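Local coordinates for dihydroxyacetone kinase (PDB 1UN8) that catalyses the ATP-dependent phosphorylation of dihydroxyacetone to dihydroxyacetone phosphate, using a divalent metal ion such as magnesium or calcium, at the interface of chains A and B. Residues are numbered along the deposited sequence; one frame, centred on the assembly and turned at random. Chains: chain A/B, Dihydroxyacetone kinase.

Contact 1: the interface of chains A and B. Residues chain A 21-22, 24-27; chain B 331-332, 334.
B:Arg334 reaches into a turn of A:Ser24 to A:Asn27 and is held there by backbone carbonyls. The turn follows helix 12-22 of the partner subunit, within the DhaK (Dak1) family part of the chain. The contact belongs to the homodimer interface of this kinase. Chain A hides 107 Å² of B:Arg334.

The guanidinium meets two carbonyls at its edge, both close to its plane. B:Arg334 NE donates to A:Ser24 O at 2.9 Å. The bond is almost straight, 171° at the hydrogen, and the donor lies nearly along the C=O axis. The terminal nitrogen B:Arg334 NH2 donates to A:Pro25 O at 2.7 Å. This second bond is more bent, and NH2 stands above the carbonyl plane of A:Pro25, away from a lone pair. NH2 also makes a weak bond to A:Ser24 O.

Both faces of the guanidinium are covered near the rim. On one face lies A:Asn27, whose CB is 3.6 Å from CZ of B:Arg334. The A:Asn27 side chain crosses the arginine obliquely, its amide over the aliphatic part and its plane turned 13° from the guanidinium plane. Its ND2 approaches CB and CG of B:Arg334. B:Val331 CG1 covers the opposite face, with B:Pro332 CD beside it. The flat group is thus held between a residue of the partner and two of its own chain. B:Val331 CG2 lies near A:Pro25 CA.

The arginine backbone is tied down as well. B:Arg334 N donates to A:Ile22 O, at the end of helix 12-22, at 3.0 Å. The side chain starts with CG anti to its carbonyl carbon (chi1 -41°) and bends at chi2. CB and CG pass beside A:Ile21 O on the way to the turn.

Behind the first shell, A:Asn27 N donates to the hydroxyl A:Ser24 OG at 2.7 Å. This bond ties the two ends of the turn together.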
loop_
_atom_site.group_PDB
_atom_site.type_symbol
_atom_site.label_atom_id
_atom_site.label_comp_id
_atom_site.label_asym_id
_atom_site.label_seq_id
_atom_site.Cartn_x
_atom_site.Cartn_y
_atom_site.Cartn_z
ATOM N N ILE A 21 13.984 -8.603 6.178
ATOM C CA ILE A 21 14.574 -9.182 7.361
ATOM C C ILE A 21 14.657 -8.116 8.454
ATOM O O ILE A 21 14.229 -8.333 9.588
ATOM C CB ILE A 21 16.012 -9.679 7.090
ATOM C CG1 ILE A 21 16.051 -10.615 5.867
ATOM C CG2 ILE A 21 16.505 -10.436 8.314
ATOM C CD1 ILE A 21 16.057 -12.090 6.142
ATOM N N ILE A 22 15.251 -6.969 8.112
ATOM C CA ILE A 22 15.414 -5.860 9.056
ATOM C C ILE A 22 14.110 -5.533 9.781
ATOM O O ILE A 22 14.119 -5.091 10.935
ATOM C CB ILE A 22 15.876 -4.540 8.361
ATOM C CG1 ILE A 22 17.242 -4.702 7.685
ATOM C CG2 ILE A 22 15.930 -3.426 9.392
ATOM C CD1 ILE A 22 18.386 -4.892 8.648
ATOM N N SER A 24 11.533 -7.806 10.173
ATOM C CA SER A 24 10.888 -9.033 10.627
ATOM C C SER A 24 10.303 -8.947 12.036
ATOM O O SER A 24 11.025 -8.820 13.015
ATOM C CB SER A 24 11.879 -10.191 10.580
ATOM O OG SER A 24 11.300 -11.354 11.145
ATOM N N PRO A 25 8.981 -9.038 12.159
ATOM C CA PRO A 25 8.341 -8.968 13.469
ATOM C C PRO A 25 8.831 -10.082 14.400
ATOM O O PRO A 25 9.072 -9.842 15.579
ATOM C CB PRO A 25 6.859 -9.135 13.140
ATOM C CG PRO A 25 6.746 -8.652 11.749
ATOM C CD PRO A 25 7.980 -9.216 11.099
ATOM N N TRP A 26 8.962 -11.299 13.867
ATOM C CA TRP A 26 9.400 -12.446 14.663
ATOM C C TRP A 26 10.912 -12.657 14.643
ATOM O O TRP A 26 11.444 -13.454 15.424
ATOM C CB TRP A 26 8.727 -13.732 14.176
ATOM C CG TRP A 26 7.244 -13.674 14.138
ATOM C CD1 TRP A 26 6.468 -13.250 13.098
ATOM C CD2 TRP A 26 6.341 -14.020 15.199
ATOM N NE1 TRP A 26 5.135 -13.307 13.444
ATOM C CE2 TRP A 26 5.027 -13.773 14.727
ATOM C CE3 TRP A 26 6.511 -14.512 16.505
ATOM C CZ2 TRP A 26 3.890 -13.997 15.516
ATOM C CZ3 TRP A 26 5.384 -14.735 17.290
ATOM C CH2 TRP A 26 4.087 -14.476 16.792
ATOM N N ASN A 27 11.608 -11.951 13.763
ATOM C CA ASN A 27 13.051 -12.114 13.671
ATOM C C ASN A 27 13.342 -13.599 13.435
ATOM O O ASN A 27 14.306 -14.160 13.967
ATOM C CB ASN A 27 13.720 -11.642 14.963
ATOM C CG ASN A 27 15.230 -11.618 14.858
ATOM O OD1 ASN A 27 15.934 -11.712 15.868
ATOM N ND2 ASN A 27 15.740 -11.511 13.635
ATOM N N VAL B 331 9.360 -2.529 16.159
ATOM C CA VAL B 331 10.291 -3.649 16.125
ATOM C C VAL B 331 11.727 -3.155 16.025
ATOM O O VAL B 331 12.024 -2.225 15.277
ATOM C CB VAL B 331 10.003 -4.573 14.915
ATOM C CG1 VAL B 331 11.029 -5.691 14.850
ATOM C CG2 VAL B 331 8.592 -5.140 15.018
ATOM N N PRO B 332 12.640 -3.766 16.794
ATOM C CA PRO B 332 14.043 -3.343 16.740
ATOM C C PRO B 332 14.586 -3.751 15.387
ATOM O O PRO B 332 14.301 -4.850 14.925
ATOM C CB PRO B 332 14.691 -4.152 17.858
ATOM C CG PRO B 332 13.537 -4.453 18.796
ATOM C CD PRO B 332 12.422 -4.761 17.859
ATOM N N ARG B 334 16.263 -5.669 13.019
ATOM C CA ARG B 334 16.979 -6.933 13.166
ATOM C C ARG B 334 18.238 -6.918 12.332
ATOM O O ARG B 334 18.323 -6.190 11.342
ATOM C CB ARG B 334 16.119 -8.097 12.693
ATOM C CG ARG B 334 14.671 -8.015 13.104
ATOM C CD ARG B 334 14.505 -7.987 14.594
ATOM N NE ARG B 334 13.128 -8.292 14.962
ATOM C CZ ARG B 334 12.693 -8.417 16.213
ATOM N NH1 ARG B 334 13.533 -8.260 17.227
ATOM N NH2 ARG B 334 11.418 -8.709 16.450
#

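Contact 2: the interface of chains A and B. Residues chain A 193-194, 208, 231, 268, 301; chain B 2-5.
The side chain of B:Gln3 starts with CG anti to the backbone N (chi1 -162°) and runs extended to place its amide between A:Ser194 and A:His208. A:Glu268 starts with CG anti to its carbonyl carbon and reaches out from helix 266-277 to B:Phe4 and B:Phe5. The N-terminal arm of one subunit lies here on the DhaK (Dak1) family part of the other, within the homodimer interface.

The amide nitrogen B:Gln3 NE2 hydrogen-bonds to the hydroxyl A:Ser194 OG at 3.0 Å. B:Gln3 OE1 lies above the plane of the A:His208 imidazole, offset to the CE1 and ND1 side, with ring and amide planes 28° apart. A:His208 ND1 donates to A:Leu193 O, which fixes the ring from its own side.

The arm backbone is gripped by side chains. B:Phe4 N makes a bent bond to the amide oxygen A:Gln231 OE1 at 3.0 Å. A:Gln231 OE1 also stands 2.9 Å from the carbonyl B:Ser2 O, another acceptor, so the modelled amide orientation is doubtful. B:Phe5 N donates to the anti lone pair of A:Glu268 OE2 at 2.6 Å, nearly straight. A:Lys301 NZ donates to B:Gln3 O at 3.2 Å. The same side-chain amine, A:Lys301 NZ, makes a salt bridge to the other carboxylate oxygen, A:Glu268 OE1, at 3.0 Å. This bridge links two groups that hold the arm and may help steady the glutamate charge.

A:Glu268 CG also lies over one face of the B:Phe4 ring, 3.7 Å from its centroid. The carboxylate is stacked on the ring, with planes 20° apart. B:Phe5 meets A:Leu193 tip to tip. A:Leu193 CD1 stands over one ring face toward the rim, and A:Leu193 CD2 approaches B:Phe5 CZ at 3.4 Å.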
loop_
_atom_site.group_PDB
_atom_site.type_symbol
_atom_site.label_atom_id
_atom_site.label_comp_id
_atom_site.label_asym_id
_atom_site.label_seq_id
_atom_site.Cartn_x
_atom_site.Cartn_y
_atom_site.Cartn_z
ATOM N N LEU A 193 -6.457 -0.513 -12.872
ATOM C CA LEU A 193 -6.675 0.731 -13.594
ATOM C C LEU A 193 -5.414 1.049 -14.381
ATOM O O LEU A 193 -5.458 1.767 -15.377
ATOM C CB LEU A 193 -6.999 1.866 -12.623
ATOM C CG LEU A 193 -8.229 1.586 -11.755
ATOM C CD1 LEU A 193 -8.588 2.828 -10.929
ATOM C CD2 LEU A 193 -9.395 1.160 -12.636
ATOM N N SER A 194 -4.287 0.514 -13.937
ATOM C CA SER A 194 -3.027 0.728 -14.644
ATOM C C SER A 194 -1.988 -0.312 -14.244
ATOM O O SER A 194 -2.024 -0.858 -13.146
ATOM C CB SER A 194 -2.474 2.141 -14.400
ATOM O OG SER A 194 -2.240 2.374 -13.029
ATOM N N HIS A 208 -2.677 1.634 -19.459
ATOM C CA HIS A 208 -3.777 2.256 -18.792
ATOM C C HIS A 208 -4.937 2.532 -19.773
ATOM O O HIS A 208 -4.700 2.903 -20.933
ATOM C CB HIS A 208 -3.307 3.581 -18.124
ATOM C CG HIS A 208 -4.455 4.547 -17.741
ATOM N ND1 HIS A 208 -5.212 4.389 -16.601
ATOM C CD2 HIS A 208 -4.934 5.651 -18.364
ATOM C CE1 HIS A 208 -6.111 5.355 -16.536
ATOM N NE2 HIS A 208 -5.963 6.134 -17.592
ATOM N N GLN A 231 -14.991 2.790 -13.892
ATOM C CA GLN A 231 -14.109 2.542 -12.756
ATOM C C GLN A 231 -14.942 2.534 -11.485
ATOM O O GLN A 231 -14.412 2.401 -10.383
ATOM C CB GLN A 231 -13.035 3.620 -12.659
ATOM C CG GLN A 231 -12.079 3.631 -13.833
ATOM C CD GLN A 231 -10.931 4.590 -13.620
ATOM O OE1 GLN A 231 -10.852 5.252 -12.583
ATOM N NE2 GLN A 231 -10.031 4.671 -14.597
ATOM N N GLU A 268 -9.616 3.851 -1.070
ATOM C CA GLU A 268 -10.249 3.065 -2.117
ATOM C C GLU A 268 -10.472 1.617 -1.674
ATOM O O GLU A 268 -11.552 1.043 -1.899
ATOM C CB GLU A 268 -9.395 3.101 -3.389
ATOM C CG GLU A 268 -9.416 4.436 -4.133
ATOM C CD GLU A 268 -8.394 4.493 -5.253
ATOM O OE1 GLU A 268 -7.202 4.734 -4.970
ATOM O OE2 GLU A 268 -8.781 4.284 -6.421
ATOM N N LYS A 301 -1.939 -0.364 -9.785
ATOM C CA LYS A 301 -3.147 0.155 -9.177
ATOM C C LYS A 301 -4.363 -0.704 -9.495
ATOM O O LYS A 301 -5.194 -0.345 -10.327
ATOM C CB LYS A 301 -3.399 1.603 -9.596
ATOM C CG LYS A 301 -4.633 2.196 -8.921
ATOM C CD LYS A 301 -4.569 3.704 -8.726
ATOM C CE LYS A 301 -5.696 4.133 -7.774
ATOM N NZ LYS A 301 -5.684 5.581 -7.405
ATOM N N SER B 2 -10.308 10.890 -14.122
ATOM C CA SER B 2 -10.320 10.296 -12.791
ATOM C C SER B 2 -9.895 8.818 -12.829
ATOM O O SER B 2 -10.521 7.998 -13.513
ATOM C CB SER B 2 -11.731 10.425 -12.193
ATOM O OG SER B 2 -11.996 9.423 -11.225
ATOM N N GLN B 3 -8.813 8.496 -12.122
ATOM C CA GLN B 3 -8.317 7.121 -12.023
ATOM C C GLN B 3 -8.487 6.782 -10.535
ATOM O O GLN B 3 -7.510 6.734 -9.778
ATOM C CB GLN B 3 -6.839 7.058 -12.427
ATOM C CG GLN B 3 -6.348 5.657 -12.779
ATOM C CD GLN B 3 -4.877 5.616 -13.184
ATOM O OE1 GLN B 3 -4.432 6.409 -14.012
ATOM N NE2 GLN B 3 -4.118 4.679 -12.608
ATOM N N PHE B 4 -9.731 6.541 -10.127
ATOM C CA PHE B 4 -10.039 6.289 -8.712
ATOM C C PHE B 4 -11.209 5.318 -8.548
ATOM O O PHE B 4 -12.221 5.436 -9.239
ATOM C CB PHE B 4 -10.411 7.643 -8.080
ATOM C CG PHE B 4 -10.276 7.708 -6.583
ATOM C CD1 PHE B 4 -9.197 8.371 -6.002
ATOM C CD2 PHE B 4 -11.262 7.187 -5.757
ATOM C CE1 PHE B 4 -9.110 8.519 -4.623
ATOM C CE2 PHE B 4 -11.184 7.333 -4.374
ATOM C CZ PHE B 4 -10.106 8.000 -3.807
ATOM N N PHE B 5 -11.090 4.359 -7.639
ATOM C CA PHE B 5 -12.200 3.439 -7.417
ATOM C C PHE B 5 -13.154 4.076 -6.412
ATOM O O PHE B 5 -12.789 4.279 -5.256
ATOM C CB PHE B 5 -11.726 2.092 -6.852
ATOM C CG PHE B 5 -11.049 1.198 -7.857
ATOM C CD1 PHE B 5 -9.701 0.906 -7.744
ATOM C CD2 PHE B 5 -11.768 0.610 -8.890
ATOM C CE1 PHE B 5 -9.074 0.039 -8.645
ATOM C CE2 PHE B 5 -11.147 -0.261 -9.796
ATOM C CZ PHE B 5 -9.799 -0.542 -9.668
#

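Contact 1 and contact 2 lie about 34 Å apart, measured between the centres of their C-alpha atoms. They share no residue. Both join the DhaK family part of chain A to chain B, which supplies residues 2-5 to contact 2 and residues 331, 332 and 334 to contact 1. The two-fold axis repeats each contact with the chains exchanged, so both help hold the homodimer at separate points. The centre of contact 2 lies about 17 Å from the active-site A:His220, and that of contact 1 about 26 Å. Neither is at the catalytic histidine, and a structural role is the likelier one.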